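Local coordinates for TRAP dicarboxylate transporter-DctP subunit (Desulfovibrio desulfuricans subsp. desulfuricans, PDB 4NHB), which binds sn-glycerol 3-phosphate and probably serves as the periplasmic solute-receptor component of a TRAP transport system, at residues 117-130 with 319-331. Residues are numbered along the deposited sequence; the frame is centred on the assembly and turned at random.
Sequences HARRAMEGKTFDLI and NAQAILDSADSYR
Helices 125-130 and 320-329 run nearly antiparallel, their axes 8.7 Å apart at closest approach and at an angle of 165°, and the backbones of Thr126 and Ser326 come close, CA to CA 5.4 Å. The helix ending at Met122 gives way at Glu123, Gly124 is the N-cap of the next, and Tyr330 lies against this turn. One face of its ring is covered by Arg120 O, over its centre, and by Ala121 N nearer the rim, while Tyr330 OH accepts a hydrogen bond from Lys125 N (2.8 Å). Tyr330 CG is anti to its own carbonyl carbon (chi1 -69°), a rotation that brings the ring into an off-centre CH-pi contact with Ala121 CA and carries the hydroxyl to the turn. The Tyr330 carbonyl is gripped side-on by Arg120, whose NE and NH2 both donate to Tyr330 O, in the plane of the guanidinium. Here the last modelled helix of what is probably a type II periplasmic binding protein fold, as expected for family 7, is tied to helices 115-122 and 125-131; the side chain of Ile130 is about 12 Å from the bound sn-glycerol 3-phosphate. With CG anti to the backbone N, His117 sends an almost straight hydrogen bond from NE2 to Ala327 O (2.8 Å, 177°), while Arg331 CA makes a CH-pi contact over one ring face. Ala327 O also receives Tyr330 N, from the opposite face of its carbonyl plane. His117 ND1 is hydrogen-bonded to Asp113 N, so both ring nitrogens are anchored. Thr126 OG1 donates to Ser326 OG (3.0 Å), which in turn donates to Ile323 O. Leu129 CB lies 3.8 Å from Ile323 CG1, and Ile130 CG1 meets Ile323 CG2, the isoleucines crossing at about a right angle.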
ATOM      1  N   HIS A 117      -8.790 -13.357   2.733  1.00 10.54           N
ATOM      2  CA  HIS A 117      -7.784 -13.863   3.645  1.00  7.85           C
ATOM      3  C   HIS A 117      -7.056 -12.660   4.256  1.00  7.67           C
ATOM      4  O   HIS A 117      -6.929 -12.557   5.479  1.00 11.06           O
ATOM      5  CB  HIS A 117      -6.800 -14.814   2.906  1.00 11.62           C
ATOM      6  CG  HIS A 117      -5.725 -15.389   3.779  1.00 11.34           C
ATOM      7  ND1 HIS A 117      -4.724 -16.201   3.306  1.00 13.48           N
ATOM      8  CD2 HIS A 117      -5.502 -15.261   5.112  1.00 18.27           C
ATOM      9  CE1 HIS A 117      -3.929 -16.550   4.301  1.00 15.50           C
ATOM     10  NE2 HIS A 117      -4.380 -15.990   5.408  1.00 16.17           N
ATOM     11  N   ALA A 118      -6.562 -11.761   3.408  1.00  8.35           N
ATOM     12  CA  ALA A 118      -5.776 -10.641   3.886  1.00  8.22           C
ATOM     13  C   ALA A 118      -6.615  -9.788   4.816  1.00 13.87           C
ATOM     14  O   ALA A 118      -6.115  -9.266   5.791  1.00  9.78           O
ATOM     15  CB  ALA A 118      -5.249  -9.808   2.724  1.00 10.67           C
ATOM     16  N   ARG A 119      -7.897  -9.614   4.517  1.00 14.63           N
ATOM     17  CA  ARG A 119      -8.733  -8.776   5.392  1.00 11.17           C
ATOM     18  C   ARG A 119      -8.948  -9.393   6.777  1.00 14.55           C
ATOM     19  O   ARG A 119      -8.942  -8.670   7.763  1.00 15.90           O
ATOM     20  CB  ARG A 119     -10.099  -8.469   4.738  1.00 14.84           C
ATOM     21  CG  ARG A 119     -10.941  -7.487   5.559  1.00 15.60           C
ATOM     22  CD  ARG A 119     -12.353  -7.356   5.042  1.00 16.45           C
ATOM     23  NE  ARG A 119     -12.991  -6.183   5.633  1.00 11.06           N
ATOM     24  CZ  ARG A 119     -14.103  -5.602   5.171  1.00 14.10           C
ATOM     25  NH1 ARG A 119     -14.577  -4.540   5.787  1.00 18.31           N
ATOM     26  NH2 ARG A 119     -14.747  -6.079   4.130  1.00 14.67           N
ATOM     27  N   ARG A 120      -9.207 -10.705   6.849  1.00 11.13           N
ATOM     28  CA  ARG A 120      -9.246 -11.384   8.130  1.00 11.89           C
ATOM     29  C   ARG A 120      -7.969 -11.122   8.925  1.00 16.24           C
ATOM     30  O   ARG A 120      -8.027 -10.778  10.096  1.00 16.48           O
ATOM     31  CB  ARG A 120      -9.467 -12.885   7.971  1.00  9.96           C
ATOM     32  CG  ARG A 120     -10.829 -13.236   7.417  1.00 12.27           C
ATOM     33  CD  ARG A 120     -11.136 -14.731   7.513  1.00 17.62           C
ATOM     34  NE  ARG A 120     -10.276 -15.609   6.705  1.00 13.44           N
ATOM     35  CZ  ARG A 120     -10.452 -15.881   5.413  1.00 10.77           C
ATOM     36  NH1 ARG A 120     -11.447 -15.331   4.729  1.00 20.64           N
ATOM     37  NH2 ARG A 120      -9.631 -16.705   4.798  1.00 16.22           N
ATOM     38  N   ALA A 121      -6.810 -11.270   8.299  1.00  9.61           N
ATOM     39  CA  ALA A 121      -5.545 -11.067   9.014  1.00 13.15           C
ATOM     40  C   ALA A 121      -5.370  -9.615   9.424  1.00 13.17           C
ATOM     41  O   ALA A 121      -4.912  -9.302  10.527  1.00 16.36           O
ATOM     42  CB  ALA A 121      -4.347 -11.507   8.151  1.00 15.12           C
ATOM     43  N   MET A 122      -5.713  -8.708   8.530  1.00 10.35           N
ATOM     44  CA  MET A 122      -5.430  -7.314   8.785  1.00 14.35           C
ATOM     45  C   MET A 122      -6.396  -6.700   9.813  1.00 20.45           C
ATOM     46  O   MET A 122      -6.086  -5.682  10.425  1.00 19.34           O
ATOM     47  CB  MET A 122      -5.479  -6.519   7.491  1.00 11.05           C
ATOM     48  CG  MET A 122      -4.343  -6.840   6.543  1.00 17.92           C
ATOM     49  SD  MET A 122      -2.769  -6.320   7.223  1.00 20.84           S
ATOM     50  CE  MET A 122      -1.721  -7.674   6.733  1.00 30.06           C
ATOM     51  N   GLU A 123      -7.551  -7.322  10.013  1.00 24.55           N
ATOM     52  CA  GLU A 123      -8.495  -6.851  11.022  1.00 19.52           C
ATOM     53  C   GLU A 123      -8.379  -7.702  12.280  1.00 18.56           C
ATOM     54  O   GLU A 123      -9.197  -7.587  13.218  1.00 19.01           O
ATOM     55  CB  GLU A 123      -9.937  -6.916  10.477  1.00 23.90           C
ATOM     56  CG  GLU A 123     -10.206  -5.895   9.381  1.00 24.62           C
ATOM     57  CD  GLU A 123     -11.627  -5.963   8.809  1.00 20.98           C
ATOM     58  OE1 GLU A 123     -12.408  -6.904   9.154  1.00 22.38           O
ATOM     59  OE2 GLU A 123     -11.949  -5.062   8.013  1.00 17.70           O
ATOM     60  N   GLY A 124      -7.385  -8.586  12.279  1.00 20.93           N
ATOM     61  CA  GLY A 124      -7.230  -9.575  13.319  1.00 21.22           C
ATOM     62  C   GLY A 124      -5.854  -9.473  13.939  1.00 19.08           C
ATOM     63  O   GLY A 124      -5.251  -8.383  14.029  1.00 22.13           O
ATOM     64  N   LYS A 125      -5.339 -10.622  14.335  1.00 19.03           N
ATOM     65  CA  LYS A 125      -4.159 -10.693  15.174  1.00 17.17           C
ATOM     66  C   LYS A 125      -2.889 -10.324  14.383  1.00 16.90           C
ATOM     67  O   LYS A 125      -1.908  -9.874  14.958  1.00 13.50           O
ATOM     68  CB  LYS A 125      -4.023 -12.108  15.752  1.00 28.00           C
ATOM     69  CG  LYS A 125      -2.967 -12.259  16.853  1.00 37.46           C
ATOM     70  CD  LYS A 125      -3.398 -11.595  18.180  1.00 45.30           C
ATOM     71  CE  LYS A 125      -2.349 -11.784  19.298  1.00 43.33           C
ATOM     72  NZ  LYS A 125      -1.758 -13.149  19.280  1.00 39.05           N
ATOM     73  N   THR A 126      -2.903 -10.546  13.073  1.00 14.73           N
ATOM     74  CA  THR A 126      -1.700 -10.303  12.268  1.00 12.99           C
ATOM     75  C   THR A 126      -1.306  -8.815  12.339  1.00 11.47           C
ATOM     76  O   THR A 126      -0.143  -8.463  12.554  1.00 17.82           O
ATOM     77  CB  THR A 126      -1.898 -10.691  10.818  1.00 12.43           C
ATOM     78  OG1 THR A 126      -2.289 -12.069  10.726  1.00 15.39           O
ATOM     79  CG2 THR A 126      -0.596 -10.491  10.053  1.00 16.07           C
ATOM     80  N   PHE A 127      -2.294  -7.948  12.144  1.00  8.91           N
ATOM     81  CA  PHE A 127      -2.080  -6.511  12.250  1.00 11.92           C
ATOM     82  C   PHE A 127      -1.622  -6.104  13.635  1.00 19.92           C
ATOM     83  O   PHE A 127      -0.737  -5.267  13.790  1.00 19.41           O
ATOM     84  CB  PHE A 127      -3.386  -5.786  11.949  1.00 14.64           C
ATOM     85  CG  PHE A 127      -3.289  -4.282  12.054  1.00 16.57           C
ATOM     86  CD1 PHE A 127      -2.957  -3.532  10.957  1.00 19.15           C
ATOM     87  CD2 PHE A 127      -3.571  -3.623  13.252  1.00 14.62           C
ATOM     88  CE1 PHE A 127      -2.885  -2.161  11.049  1.00 23.34           C
ATOM     89  CE2 PHE A 127      -3.482  -2.248  13.339  1.00 18.80           C
ATOM     90  CZ  PHE A 127      -3.148  -1.527  12.249  1.00 16.57           C
ATOM     91  N   ASP A 128      -2.261  -6.667  14.655  1.00 12.88           N
ATOM     92  CA  ASP A 128      -1.869  -6.369  16.032  1.00 21.04           C
ATOM     93  C   ASP A 128      -0.400  -6.723  16.269  1.00 17.90           C
ATOM     94  O   ASP A 128       0.341  -5.911  16.819  1.00 21.10           O
ATOM     95  CB  ASP A 128      -2.741  -7.136  17.032  1.00 26.00           C
ATOM     96  CG  ASP A 128      -4.161  -6.606  17.105  1.00 23.46           C
ATOM     97  OD1 ASP A 128      -4.481  -5.611  16.432  1.00 22.53           O
ATOM     98  OD2 ASP A 128      -4.973  -7.205  17.836  1.00 29.24           O
ATOM     99  N   LEU A 129       0.025  -7.910  15.822  1.00 16.93           N
ATOM    100  CA  LEU A 129       1.412  -8.339  16.031  1.00 18.05           C
ATOM    101  C   LEU A 129       2.384  -7.414  15.310  1.00 13.96           C
ATOM    102  O   LEU A 129       3.409  -7.056  15.856  1.00 14.53           O
ATOM    103  CB  LEU A 129       1.630  -9.786  15.580  1.00 13.05           C
ATOM    104  CG  LEU A 129       0.950 -10.814  16.487  1.00 14.96           C
ATOM    105  CD1 LEU A 129       0.838 -12.158  15.806  1.00 13.36           C
ATOM    106  CD2 LEU A 129       1.773 -10.918  17.757  1.00 20.32           C
ATOM    107  N   ILE A 130       2.034  -7.007  14.095  1.00 14.81           N
ATOM    108  CA  ILE A 130       2.907  -6.171  13.285  1.00 16.43           C
ATOM    109  C   ILE A 130       3.040  -4.774  13.886  1.00 16.31           C
ATOM    110  O   ILE A 130       4.094  -4.171  13.829  1.00 19.12           O
ATOM    111  CB  ILE A 130       2.357  -6.047  11.828  1.00 11.78           C
ATOM    112  CG1 ILE A 130       2.737  -7.289  11.015  1.00 10.24           C
ATOM    113  CG2 ILE A 130       2.846  -4.759  11.238  1.00 12.01           C
ATOM    114  CD1 ILE A 130       1.832  -7.586   9.774  1.00  8.08           C
ATOM    115  N   ASN A 319       9.809 -10.977  15.832  1.00 28.72           N
ATOM    116  CA  ASN A 319       8.666 -11.876  15.931  1.00 31.95           C
ATOM    117  C   ASN A 319       8.109 -12.293  14.561  1.00 25.90           C
ATOM    118  O   ASN A 319       6.918 -12.447  14.424  1.00 20.51           O
ATOM    119  CB  ASN A 319       7.555 -11.252  16.815  1.00 37.30           C
ATOM    120  CG  ASN A 319       6.948  -9.969  16.212  1.00 43.71           C
ATOM    121  OD1 ASN A 319       7.591  -9.267  15.427  1.00 43.37           O
ATOM    122  ND2 ASN A 319       5.707  -9.664  16.590  1.00 37.45           N
ATOM    123  N   ALA A 320       8.972 -12.488  13.561  1.00 20.47           N
ATOM    124  CA  ALA A 320       8.515 -12.808  12.205  1.00 23.67           C
ATOM    125  C   ALA A 320       7.708 -14.103  12.166  1.00 26.05           C
ATOM    126  O   ALA A 320       6.618 -14.159  11.573  1.00 12.32           O
ATOM    127  CB  ALA A 320       9.704 -12.893  11.223  1.00 20.57           C
ATOM    128  N   GLN A 321       8.222 -15.153  12.793  1.00 18.68           N
ATOM    129  CA  GLN A 321       7.504 -16.430  12.759  1.00 17.81           C
ATOM    130  C   GLN A 321       6.095 -16.330  13.307  1.00 16.23           C
ATOM    131  O   GLN A 321       5.177 -16.997  12.804  1.00 25.03           O
ATOM    132  CB  GLN A 321       8.255 -17.526  13.513  1.00 22.60           C
ATOM    133  CG  GLN A 321       7.692 -18.919  13.223  1.00 22.44           C
ATOM    134  CD  GLN A 321       7.674 -19.234  11.735  1.00 21.77           C
ATOM    135  OE1 GLN A 321       8.713 -19.239  11.079  1.00 19.96           O
ATOM    136  NE2 GLN A 321       6.492 -19.478  11.193  1.00 27.89           N
ATOM    137  N   ALA A 322       5.899 -15.516  14.336  1.00 11.92           N
ATOM    138  CA  ALA A 322       4.594 -15.429  14.968  1.00 17.21           C
ATOM    139  C   ALA A 322       3.649 -14.700  14.027  1.00 18.43           C
ATOM    140  O   ALA A 322       2.476 -15.051  13.881  1.00 14.57           O
ATOM    141  CB  ALA A 322       4.689 -14.683  16.295  1.00 15.24           C
ATOM    142  N   ILE A 323       4.186 -13.667  13.388  1.00 20.31           N
ATOM    143  CA  ILE A 323       3.408 -12.891  12.463  1.00 19.34           C
ATOM    144  C   ILE A 323       2.942 -13.789  11.330  1.00 17.32           C
ATOM    145  O   ILE A 323       1.760 -13.806  11.000  1.00 16.88           O
ATOM    146  CB  ILE A 323       4.214 -11.648  11.967  1.00 15.22           C
ATOM    147  CG1 ILE A 323       4.394 -10.673  13.135  1.00 17.82           C
ATOM    148  CG2 ILE A 323       3.482 -10.923  10.798  1.00 16.56           C
ATOM    149  CD1 ILE A 323       5.369  -9.579  12.879  1.00 17.50           C
ATOM    150  N   LEU A 324       3.872 -14.534  10.733  1.00 16.02           N
ATOM    151  CA  LEU A 324       3.553 -15.438   9.640  1.00 11.85           C
ATOM    152  C   LEU A 324       2.510 -16.467  10.089  1.00 18.33           C
ATOM    153  O   LEU A 324       1.524 -16.745   9.390  1.00 16.63           O
ATOM    154  CB  LEU A 324       4.829 -16.165   9.188  1.00 18.52           C
ATOM    155  CG  LEU A 324       5.938 -15.311   8.567  1.00 18.44           C
ATOM    156  CD1 LEU A 324       7.168 -16.141   8.333  1.00 16.50           C
ATOM    157  CD2 LEU A 324       5.466 -14.729   7.286  1.00 18.05           C
ATOM    158  N   ASP A 325       2.745 -17.040  11.260  1.00 17.44           N
ATOM    159  CA  ASP A 325       1.825 -18.016  11.838  1.00 14.23           C
ATOM    160  C   ASP A 325       0.407 -17.455  11.978  1.00 19.19           C
ATOM    161  O   ASP A 325      -0.574 -18.177  11.732  1.00 20.47           O
ATOM    162  CB  ASP A 325       2.309 -18.473  13.222  1.00 20.78           C
ATOM    163  CG  ASP A 325       3.457 -19.468  13.162  1.00 24.44           C
ATOM    164  OD1 ASP A 325       3.760 -20.026  12.089  1.00 23.67           O
ATOM    165  OD2 ASP A 325       4.065 -19.691  14.220  1.00 23.36           O
ATOM    166  N   SER A 326       0.282 -16.196  12.415  1.00 19.57           N
ATOM    167  CA  SER A 326      -1.046 -15.604  12.598  1.00 19.60           C
ATOM    168  C   SER A 326      -1.750 -15.461  11.261  1.00 16.46           C
ATOM    169  O   SER A 326      -2.960 -15.693  11.163  1.00 16.18           O
ATOM    170  CB  SER A 326      -1.006 -14.251  13.322  1.00 17.10           C
ATOM    171  OG  SER A 326      -0.266 -13.263  12.607  1.00 25.20           O
ATOM    172  N   ALA A 327      -1.008 -15.081  10.217  1.00 16.64           N
ATOM    173  CA  ALA A 327      -1.620 -14.916   8.909  1.00 13.51           C
ATOM    174  C   ALA A 327      -2.127 -16.246   8.423  1.00 17.56           C
ATOM    175  O   ALA A 327      -3.245 -16.334   7.892  1.00 16.06           O
ATOM    176  CB  ALA A 327      -0.629 -14.361   7.916  1.00 15.09           C
ATOM    177  N   ASP A 328      -1.294 -17.271   8.586  1.00 15.33           N
ATOM    178  CA  ASP A 328      -1.684 -18.617   8.183  1.00 20.62           C
ATOM    179  C   ASP A 328      -2.906 -19.111   8.960  1.00 21.21           C
ATOM    180  O   ASP A 328      -3.700 -19.876   8.434  1.00 22.30           O
ATOM    181  CB  ASP A 328      -0.544 -19.621   8.352  1.00 26.08           C
ATOM    182  CG  ASP A 328      -0.968 -21.041   7.992  1.00 46.80           C
ATOM    183  OD1 ASP A 328      -1.240 -21.298   6.794  1.00 47.38           O
ATOM    184  OD2 ASP A 328      -1.054 -21.901   8.908  1.00 56.48           O
ATOM    185  N   SER A 329      -3.071 -18.680  10.201  1.00 17.66           N
ATOM    186  CA  SER A 329      -4.223 -19.133  10.974  1.00 13.23           C
ATOM    187  C   SER A 329      -5.543 -18.692  10.342  1.00 19.40           C
ATOM    188  O   SER A 329      -6.579 -19.312  10.572  1.00 24.88           O
ATOM    189  CB  SER A 329      -4.137 -18.676  12.420  1.00 15.18           C
ATOM    190  OG  SER A 329      -4.474 -17.313  12.584  1.00 16.04           O
ATOM    191  N   TYR A 330      -5.514 -17.618   9.553  1.00 14.60           N
ATOM    192  CA  TYR A 330      -6.733 -17.070   8.967  1.00 12.35           C
ATOM    193  C   TYR A 330      -7.037 -17.625   7.567  1.00 11.64           C
ATOM    194  O   TYR A 330      -8.028 -17.227   6.912  1.00 17.27           O
ATOM    195  CB  TYR A 330      -6.685 -15.536   8.919  1.00 18.04           C
ATOM    196  CG  TYR A 330      -6.763 -14.839  10.271  1.00 15.65           C
ATOM    197  CD1 TYR A 330      -7.982 -14.692  10.937  1.00 16.97           C
ATOM    198  CD2 TYR A 330      -5.618 -14.318  10.873  1.00 17.55           C
ATOM    199  CE1 TYR A 330      -8.053 -14.059  12.166  1.00 16.72           C
ATOM    200  CE2 TYR A 330      -5.684 -13.675  12.081  1.00 20.47           C
ATOM    201  CZ  TYR A 330      -6.910 -13.556  12.735  1.00 19.05           C
ATOM    202  OH  TYR A 330      -6.972 -12.917  13.955  1.00 21.22           O
ATOM    203  N   ARG A 331      -6.199 -18.543   7.106  1.00 15.34           N
ATOM    204  CA  ARG A 331      -6.324 -19.058   5.747  1.00 18.48           C
ATOM    205  C   ARG A 331      -7.527 -19.977   5.657  1.00 17.97           C
ATOM    206  O   ARG A 331      -7.756 -20.721   6.619  1.00 19.57           O
ATOM    207  CB  ARG A 331      -5.039 -19.798   5.359  1.00 19.38           C
ATOM    208  CG  ARG A 331      -5.203 -20.814   4.261  1.00 21.35           C
ATOM    209  CD  ARG A 331      -3.865 -21.469   3.917  1.00 23.73           C
ATOM    210  NE  ARG A 331      -3.077 -20.552   3.109  1.00 25.98           N
ATOM    211  CZ  ARG A 331      -2.055 -19.815   3.538  1.00 29.82           C
ATOM    212  NH1 ARG A 331      -1.621 -19.900   4.786  1.00 36.27           N
ATOM    213  NH2 ARG A 331      -1.456 -18.988   2.688  1.00 27.28           N
TER